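Local structure of BIFUNCTIONAL PROTEIN Proline utilization A (PutA) (Corynebacterium freiburgense, 5UX5) at residues D742-A747 with L825-A830; I698-S703 with D707-D712; S716-A721 with P803-N808. The protein probably catalyses both steps of proline breakdown to glutamate, with an FAD-dependent proline dehydrogenase and an NAD-dependent aldehyde dehydrogenase in one chain. All coordinates share one frame; numbering follows the deposited sequence.

Contact 1 (D742-A747 with L825-A830); sequences DQLIDA and LGIMHA
Helix 740-750 lies over strand 824-830 with Leu744 nearest Leu825, their CA atoms 10.6 Å apart, a spacing at which the backbones do not meet and side chains must bridge the gap. Leu744 is the one helix residue of 742-747 to do so, and it contributes about half of the 93 Å² buried here. Its methyl CD2 comes to 3.8 Å from CD2 of Leu825, the two leucines reaching tip to tip. The two have like conformations: in each, CG stands anti to the backbone N (chi1 169° in Leu744, 167° in Leu825) and CD2 lies anti to CA, so that the chain is at full stretch toward its partner. The same methyl of Leu744 also meets the end of Ile827, whose CD1 is 4.3 Å from Leu744 CD2. One helix methyl is thus received by two strand side chains two residues apart, which project from the same face of the strand. Gly826 lies between them and adds no side chain. This is helix-on-sheet packing in the alpha/beta core of the aldehyde dehydrogenase half: the strand runs parallel to both of its neighbours, Leu825 bonding through its backbone to Gly804 and Arg806 of strand 804-807 and Gly826 to Ser729 and Val731 of strand 728-734. On the other face of the strand, Met828 and Ala830 pack on helix 833-841. Tyr714 and Phe718 of helix 706-718 pack on Leu744 and Leu825 respectively; the three touching residues are all buried. Toward the other side of its helix, Asp746 receives the backbone N-H groups of Gly165 and Glu166 on OD1 and OD2, tying this helix to the proline dehydrogenase half.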
loop_
_atom_site.group_PDB
_atom_site.type_symbol
_atom_site.label_atom_id
_atom_site.label_comp_id
_atom_site.label_asym_id
_atom_site.label_seq_id
_atom_site.Cartn_x
_atom_site.Cartn_y
_atom_site.Cartn_z
ATOM N N ASP A 742 15.793 -8.607 -14.868
ATOM C CA ASP A 742 15.178 -9.900 -15.148
ATOM C C ASP A 742 13.880 -10.058 -14.363
ATOM O O ASP A 742 12.840 -10.423 -14.927
ATOM C CB ASP A 742 16.126 -11.045 -14.794
ATOM C CG ASP A 742 17.204 -11.287 -15.825
ATOM O OD1 ASP A 742 17.038 -10.968 -17.040
ATOM O OD2 ASP A 742 18.232 -11.852 -15.389
ATOM N N GLN A 743 13.927 -9.788 -13.048
ATOM C CA GLN A 743 12.747 -9.970 -12.201
ATOM C C GLN A 743 11.616 -9.021 -12.583
ATOM O O GLN A 743 10.441 -9.417 -12.575
ATOM C CB GLN A 743 13.110 -9.775 -10.727
ATOM C CG GLN A 743 14.000 -10.869 -10.163
ATOM C CD GLN A 743 13.198 -12.024 -9.604
ATOM O OE1 GLN A 743 12.608 -12.801 -10.359
ATOM N NE2 GLN A 743 13.170 -12.147 -8.278
ATOM N N LEU A 744 11.940 -7.753 -12.878
ATOM C CA LEU A 744 10.923 -6.810 -13.332
ATOM C C LEU A 744 10.246 -7.311 -14.595
ATOM O O LEU A 744 9.017 -7.253 -14.718
ATOM C CB LEU A 744 11.539 -5.434 -13.577
ATOM C CG LEU A 744 10.630 -4.427 -14.294
ATOM C CD1 LEU A 744 9.421 -4.126 -13.426
ATOM C CD2 LEU A 744 11.370 -3.152 -14.678
ATOM N N ILE A 745 11.034 -7.827 -15.534
ATOM C CA ILE A 745 10.461 -8.377 -16.760
ATOM C C ILE A 745 9.524 -9.536 -16.439
ATOM O O ILE A 745 8.379 -9.574 -16.904
ATOM C CB ILE A 745 11.582 -8.791 -17.732
ATOM C CG1 ILE A 745 12.267 -7.544 -18.281
ATOM C CG2 ILE A 745 11.056 -9.664 -18.854
ATOM C CD1 ILE A 745 13.437 -7.824 -19.120
ATOM N N ASP A 746 9.978 -10.471 -15.592
ATOM C CA ASP A 746 9.150 -11.618 -15.227
ATOM C C ASP A 746 7.848 -11.171 -14.564
ATOM O O ASP A 746 6.758 -11.662 -14.887
ATOM C CB ASP A 746 9.948 -12.554 -14.322
ATOM C CG ASP A 746 9.243 -13.889 -14.080
ATOM O OD1 ASP A 746 8.324 -14.227 -14.856
ATOM O OD2 ASP A 746 9.620 -14.618 -13.129
ATOM N N ALA A 747 7.941 -10.232 -13.630
ATOM C CA ALA A 747 6.742 -9.754 -12.947
ATOM C C ALA A 747 5.779 -9.057 -13.910
ATOM O O ALA A 747 4.558 -9.157 -13.760
ATOM C CB ALA A 747 7.148 -8.827 -11.807
ATOM N N LEU A 825 6.284 1.764 -18.855
ATOM C CA LEU A 825 7.372 2.093 -17.957
ATOM C C LEU A 825 8.639 2.225 -18.769
ATOM O O LEU A 825 8.888 1.411 -19.653
ATOM C CB LEU A 825 7.558 1.000 -16.921
ATOM C CG LEU A 825 8.833 1.036 -16.097
ATOM C CD1 LEU A 825 8.771 2.201 -15.130
ATOM C CD2 LEU A 825 8.965 -0.289 -15.365
ATOM N N GLY A 826 9.443 3.241 -18.480
ATOM C CA GLY A 826 10.723 3.434 -19.157
ATOM C C GLY A 826 11.876 3.281 -18.181
ATOM O O GLY A 826 11.805 3.761 -17.046
ATOM N N ILE A 827 12.950 2.637 -18.636
ATOM C CA ILE A 827 14.154 2.449 -17.833
ATOM C C ILE A 827 15.218 3.399 -18.340
ATOM O O ILE A 827 15.493 3.438 -19.540
ATOM C CB ILE A 827 14.681 1.007 -17.894
ATOM C CG1 ILE A 827 13.561 0.014 -17.589
ATOM C CG2 ILE A 827 15.875 0.847 -16.938
ATOM C CD1 ILE A 827 13.991 -1.416 -17.682
ATOM N N MET A 828 15.804 4.165 -17.430
ATOM C CA MET A 828 16.960 4.994 -17.718
ATOM C C MET A 828 18.149 4.418 -16.975
ATOM O O MET A 828 17.996 3.873 -15.880
ATOM C CB MET A 828 16.723 6.442 -17.306
ATOM C CG MET A 828 15.380 6.959 -17.724
ATOM S SD MET A 828 15.130 8.676 -17.243
ATOM C CE MET A 828 16.119 9.545 -18.453
ATOM N N HIS A 829 19.320 4.470 -17.598
ATOM C CA HIS A 829 20.545 3.970 -16.983
ATOM C C HIS A 829 21.437 5.158 -16.663
ATOM O O HIS A 829 21.945 5.818 -17.575
ATOM C CB HIS A 829 21.254 2.979 -17.900
ATOM C CG HIS A 829 20.419 1.791 -18.252
ATOM N ND1 HIS A 829 20.323 0.680 -17.439
ATOM C CD2 HIS A 829 19.661 1.531 -19.344
ATOM C CE1 HIS A 829 19.525 -0.208 -18.009
ATOM N NE2 HIS A 829 19.113 0.282 -19.168
ATOM N N ALA A 830 21.652 5.407 -15.377
ATOM C CA ALA A 830 22.443 6.538 -14.922
ATOM C C ALA A 830 23.779 6.074 -14.352
ATOM O O ALA A 830 23.897 4.968 -13.815
ATOM C CB ALA A 830 21.683 7.355 -13.877
#

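Contact 2 (I698-S703 with D707-D712); sequences IIVTPS and DLAVAD
No ring or side-chain amide enters the contact that Val700 makes with Ala709 and Ile698 with Asp712; the single flat side-chain group among the four, the Asp712 carboxylate, makes no contact with 698-703 and gives OD2 to a hydrogen bond with His852 NE2. What remains is one methyl-to-methyl touch and one methyl against a backbone carbonyl oxygen, between a strand end and the helix that follows it. Val700 and Ala709 bring their CA atoms within 7.1 Å, a short approach allowed by the small alanine. The Val700 branch that touches is CG1, set anti to the backbone N (chi1 -178°), and it stands 4.1 Å from CB of Ala709. One helical turn on, Ile698 presents the end of its extended chain, CD1, to the backbone oxygen of Asp712 at 4.2 Å. That oxygen is not left to an apolar neighbour alone, since Ser716 OG hydrogen-bonds to it. Ile698 and Val700 share the strand face turned to the helix, while Ile699 between them packs on helix 833-841 across the sheet. The arrangement is the first half of a beta-alpha-beta unit: strand 696-700, helix 706-718, then strand 728-734, which pairs in parallel with the first. Strand 845-852 pairs in parallel on the other side of strand 696-700, and Val710, on the helix face turned away from that strand, meets helix 740-750.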
loop_
_atom_site.group_PDB
_atom_site.type_symbol
_atom_site.label_atom_id
_atom_site.label_comp_id
_atom_site.label_asym_id
_atom_site.label_seq_id
_atom_site.Cartn_x
_atom_site.Cartn_y
_atom_site.Cartn_z
ATOM N N ILE A 698 11.262 6.230 -10.005
ATOM C CA ILE A 698 11.838 5.560 -8.840
ATOM C C ILE A 698 13.290 5.259 -9.157
ATOM O O ILE A 698 13.584 4.571 -10.145
ATOM C CB ILE A 698 11.077 4.278 -8.460
ATOM C CG1 ILE A 698 9.686 4.601 -7.942
ATOM C CG2 ILE A 698 11.865 3.382 -7.476
ATOM C CD1 ILE A 698 8.931 3.321 -7.609
ATOM N N ILE A 699 14.194 5.762 -8.323
ATOM C CA ILE A 699 15.620 5.468 -8.452
ATOM C C ILE A 699 15.959 4.183 -7.690
ATOM O O ILE A 699 15.557 4.004 -6.530
ATOM C CB ILE A 699 16.469 6.647 -7.951
ATOM C CG1 ILE A 699 16.161 7.909 -8.759
ATOM C CG2 ILE A 699 17.929 6.291 -7.998
ATOM C CD1 ILE A 699 16.974 9.106 -8.323
ATOM N N VAL A 700 16.703 3.297 -8.347
ATOM C CA VAL A 700 17.154 2.029 -7.797
ATOM C C VAL A 700 18.669 2.001 -7.916
ATOM O O VAL A 700 19.209 1.960 -9.028
ATOM C CB VAL A 700 16.526 0.837 -8.533
ATOM C CG1 VAL A 700 16.973 -0.523 -7.909
ATOM C CG2 VAL A 700 15.016 0.997 -8.569
ATOM N N THR A 701 19.347 1.984 -6.790
ATOM C CA THR A 701 20.798 1.948 -6.715
ATOM C C THR A 701 21.258 0.548 -6.356
ATOM O O THR A 701 20.498 -0.227 -5.775
ATOM C CB THR A 701 21.297 2.944 -5.659
ATOM O OG1 THR A 701 21.162 2.371 -4.350
ATOM C CG2 THR A 701 20.515 4.241 -5.736
ATOM N N PRO A 702 22.523 0.205 -6.612
ATOM C CA PRO A 702 22.979 -1.164 -6.311
ATOM C C PRO A 702 22.785 -1.588 -4.865
ATOM O O PRO A 702 22.713 -2.797 -4.601
ATOM C CB PRO A 702 24.470 -1.127 -6.676
ATOM C CG PRO A 702 24.580 -0.072 -7.676
ATOM C CD PRO A 702 23.582 0.989 -7.266
ATOM N N SER A 703 22.642 -0.645 -3.929
ATOM C CA SER A 703 22.440 -0.955 -2.515
ATOM C C SER A 703 20.985 -1.284 -2.171
ATOM O O SER A 703 20.626 -1.305 -0.996
ATOM C CB SER A 703 22.939 0.209 -1.655
ATOM O OG SER A 703 24.341 0.373 -1.791
ATOM N N ASP A 707 14.474 -7.295 -5.139
ATOM C CA ASP A 707 13.135 -7.876 -5.206
ATOM C C ASP A 707 12.083 -6.920 -4.668
ATOM O O ASP A 707 11.066 -6.658 -5.326
ATOM C CB ASP A 707 13.133 -9.205 -4.479
ATOM C CG ASP A 707 14.091 -10.165 -5.116
ATOM O OD1 ASP A 707 13.931 -10.461 -6.328
ATOM O OD2 ASP A 707 15.052 -10.569 -4.430
ATOM N N LEU A 708 12.327 -6.351 -3.495
ATOM C CA LEU A 708 11.418 -5.324 -3.008
ATOM C C LEU A 708 11.331 -4.168 -4.002
ATOM O O LEU A 708 10.241 -3.640 -4.247
ATOM C CB LEU A 708 11.867 -4.857 -1.624
ATOM C CG LEU A 708 11.820 -6.015 -0.626
ATOM C CD1 LEU A 708 12.152 -5.601 0.793
ATOM C CD2 LEU A 708 10.437 -6.617 -0.668
ATOM N N ALA A 709 12.451 -3.799 -4.638
ATOM C CA ALA A 709 12.387 -2.719 -5.620
ATOM C C ALA A 709 11.507 -3.100 -6.800
ATOM O O ALA A 709 10.616 -2.331 -7.182
ATOM C CB ALA A 709 13.780 -2.344 -6.098
ATOM N N VAL A 710 11.679 -4.319 -7.336
ATOM C CA VAL A 710 10.859 -4.763 -8.469
ATOM C C VAL A 710 9.375 -4.736 -8.112
ATOM O O VAL A 710 8.538 -4.260 -8.889
ATOM C CB VAL A 710 11.279 -6.166 -8.941
ATOM C CG1 VAL A 710 10.147 -6.801 -9.740
ATOM C CG2 VAL A 710 12.533 -6.105 -9.780
ATOM N N ALA A 711 9.017 -5.293 -6.957
ATOM C CA ALA A 711 7.611 -5.274 -6.543
ATOM C C ALA A 711 7.057 -3.848 -6.435
ATOM O O ALA A 711 5.912 -3.589 -6.817
ATOM C CB ALA A 711 7.450 -6.000 -5.210
ATOM N N ASP A 712 7.845 -2.907 -5.920
ATOM C CA ASP A 712 7.311 -1.556 -5.824
ATOM C C ASP A 712 7.355 -0.848 -7.159
ATOM O O ASP A 712 6.451 -0.067 -7.458
ATOM C CB ASP A 712 8.051 -0.737 -4.768
ATOM C CG ASP A 712 7.712 -1.176 -3.362
ATOM O OD1 ASP A 712 6.553 -1.567 -3.098
ATOM O OD2 ASP A 712 8.622 -1.155 -2.519
#

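Contact 3 (S716-A721 with P803-N808); sequences SAFGHA and PGIRDN
Phe718, Pro803 and Ile805 account for most of the surface hidden where the end of helix 706-718 meets strand 804-807, and the Phe718 ring is the centre of it. Pro803 lays CB over one ring face in a CH-pi contact, 3.9 Å from the centroid and 20° off the normal, shifted toward the rim so that CE1 of Phe718 is its closest atom at 3.6 Å. The opposite face is covered by CB of the preceding Ala717, 3.7 Å above the plane and over its centre; the ring is therefore clasped between its own helix and the incoming proline. Phe718 and Pro803 cross at about a right angle. At the ring edge, CZ of Phe718 meets Gly804 O at 3.8 Å, while Ile805 CG1 lies 4.2 Å from the same Phe718 CZ. With CG anti to the carbonyl carbon (chi1 -62°), the phenyl group is directed at the strand just before the chain leaves helical geometry at Gly719. Leu825 of the adjoining strand 824-830 and Thr748 of helix 740-750 also pack on the ring, and Thr748 touches Pro803 and Ile805 as well.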
loop_
_atom_site.group_PDB
_atom_site.type_symbol
_atom_site.label_atom_id
_atom_site.label_comp_id
_atom_site.label_asym_id
_atom_site.label_seq_id
_atom_site.Cartn_x
_atom_site.Cartn_y
_atom_site.Cartn_z
ATOM N N SER A 716 3.807 0.227 -8.929
ATOM C CA SER A 716 3.617 1.672 -9.093
ATOM C C SER A 716 3.447 2.070 -10.550
ATOM O O SER A 716 2.796 3.090 -10.836
ATOM C CB SER A 716 4.791 2.465 -8.513
ATOM O OG SER A 716 4.866 2.378 -7.103
ATOM N N ALA A 717 4.039 1.293 -11.466
ATOM C CA ALA A 717 3.922 1.573 -12.881
ATOM C C ALA A 717 2.564 1.177 -13.426
ATOM O O ALA A 717 2.017 1.877 -14.293
ATOM C CB ALA A 717 5.014 0.833 -13.659
ATOM N N PHE A 718 1.976 0.112 -12.885
ATOM C CA PHE A 718 0.923 -0.607 -13.582
ATOM C C PHE A 718 -0.407 -0.691 -12.829
ATOM O O PHE A 718 -1.400 -1.131 -13.422
ATOM C CB PHE A 718 1.434 -2.009 -13.956
ATOM C CG PHE A 718 2.616 -1.979 -14.903
ATOM C CD1 PHE A 718 2.615 -1.140 -16.021
ATOM C CD2 PHE A 718 3.753 -2.737 -14.655
ATOM C CE1 PHE A 718 3.732 -1.079 -16.905
ATOM C CE2 PHE A 718 4.872 -2.688 -15.527
ATOM C CZ PHE A 718 4.860 -1.853 -16.657
ATOM N N GLY A 719 -0.481 -0.263 -11.570
ATOM C CA GLY A 719 -1.783 -0.169 -10.935
ATOM C C GLY A 719 -2.691 0.760 -11.721
ATOM O O GLY A 719 -2.254 1.779 -12.252
ATOM N N HIS A 720 -3.957 0.375 -11.848
ATOM C CA HIS A 720 -4.923 1.134 -12.657
ATOM C C HIS A 720 -4.347 1.413 -14.043
ATOM O O HIS A 720 -4.549 2.483 -14.618
ATOM C CB HIS A 720 -5.353 2.423 -11.951
ATOM C CG HIS A 720 -6.680 2.968 -12.400
ATOM N ND1 HIS A 720 -7.484 2.321 -13.315
ATOM C CD2 HIS A 720 -7.356 4.090 -12.037
ATOM C CE1 HIS A 720 -8.577 3.035 -13.521
ATOM N NE2 HIS A 720 -8.529 4.108 -12.753
ATOM N N ALA A 721 -3.588 0.439 -14.565
ATOM C CA ALA A 721 -2.994 0.480 -15.906
ATOM C C ALA A 721 -2.109 1.704 -16.125
ATOM O O ALA A 721 -1.964 2.171 -17.249
ATOM C CB ALA A 721 -4.077 0.410 -16.981
ATOM N N PRO A 803 0.984 -4.506 -20.662
ATOM C CA PRO A 803 1.983 -3.495 -20.284
ATOM C C PRO A 803 3.233 -3.616 -21.127
ATOM O O PRO A 803 3.540 -4.681 -21.666
ATOM C CB PRO A 803 2.298 -3.830 -18.826
ATOM C CG PRO A 803 1.994 -5.325 -18.712
ATOM C CD PRO A 803 0.886 -5.611 -19.679
ATOM N N GLY A 804 4.001 -2.519 -21.182
ATOM C CA GLY A 804 5.264 -2.514 -21.886
ATOM C C GLY A 804 6.366 -1.865 -21.069
ATOM O O GLY A 804 6.107 -1.141 -20.128
ATOM N N ILE A 805 7.610 -2.142 -21.444
ATOM C CA ILE A 805 8.778 -1.565 -20.777
ATOM C C ILE A 805 9.797 -1.147 -21.849
ATOM O O ILE A 805 10.315 -1.999 -22.585
ATOM C CB ILE A 805 9.411 -2.547 -19.777
ATOM C CG1 ILE A 805 8.409 -2.933 -18.696
ATOM C CG2 ILE A 805 10.706 -2.006 -19.191
ATOM C CD1 ILE A 805 8.915 -4.000 -17.809
ATOM N N ARG A 806 10.050 0.168 -21.959
ATOM C CA ARG A 806 11.150 0.716 -22.758
ATOM C C ARG A 806 12.455 0.721 -21.982
ATOM O O ARG A 806 12.491 1.091 -20.801
ATOM C CB ARG A 806 10.893 2.161 -23.134
ATOM C CG ARG A 806 9.653 2.403 -23.809
ATOM C CD ARG A 806 9.516 3.873 -24.011
ATOM N NE ARG A 806 8.275 4.067 -24.724
ATOM C CZ ARG A 806 8.172 4.697 -25.874
ATOM N NH1 ARG A 806 9.254 5.235 -26.430
ATOM N NH2 ARG A 806 6.979 4.792 -26.449
ATOM N N ASP A 807 13.538 0.402 -22.681
ATOM C CA ASP A 807 14.895 0.442 -22.157
ATOM C C ASP A 807 15.692 1.561 -22.841
ATOM O O ASP A 807 15.448 1.910 -24.005
ATOM C CB ASP A 807 15.543 -0.942 -22.364
ATOM C CG ASP A 807 16.731 -1.203 -21.466
ATOM O OD1 ASP A 807 16.996 -0.411 -20.538
ATOM O OD2 ASP A 807 17.367 -2.265 -21.661
ATOM N N ASN A 808 16.664 2.114 -22.106
ATOM C CA ASN A 808 17.582 3.137 -22.622
ATOM C C ASN A 808 16.861 4.452 -22.946
ATOM O O ASN A 808 17.190 5.140 -23.915
ATOM C CB ASN A 808 18.344 2.602 -23.836
ATOM C CG ASN A 808 19.248 1.439 -23.478
ATOM O OD1 ASN A 808 19.968 1.479 -22.478
ATOM N ND2 ASN A 808 19.167 0.370 -24.255
#

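The three contacts form one helix-and-sheet core in the aldehyde dehydrogenase half. Contacts 2 and 3 use successive parts of helix 706-718, their centres about 15 Å apart. Contact 1 lies nearer to each, about 10 Å from contact 2 and 9 Å from contact 3, centre to centre. Gln743 NE2 joins Asp707 OD1 at 2.7 Å, linking the two helices, while His829 NE2 meets Asp807 OD1 at 2.6 Å between neighbouring strands. Ile827 CD1 packs on Ile805 CG2 at 3.7 Å. Gln743 NE2 hydrogen-bonds to Ala160 O and Asp707 packs on Ala160, in the proline dehydrogenase half, so contacts 1 and 2 adjoin the part that binds FAD; NAD is bound in the aldehyde dehydrogenase half.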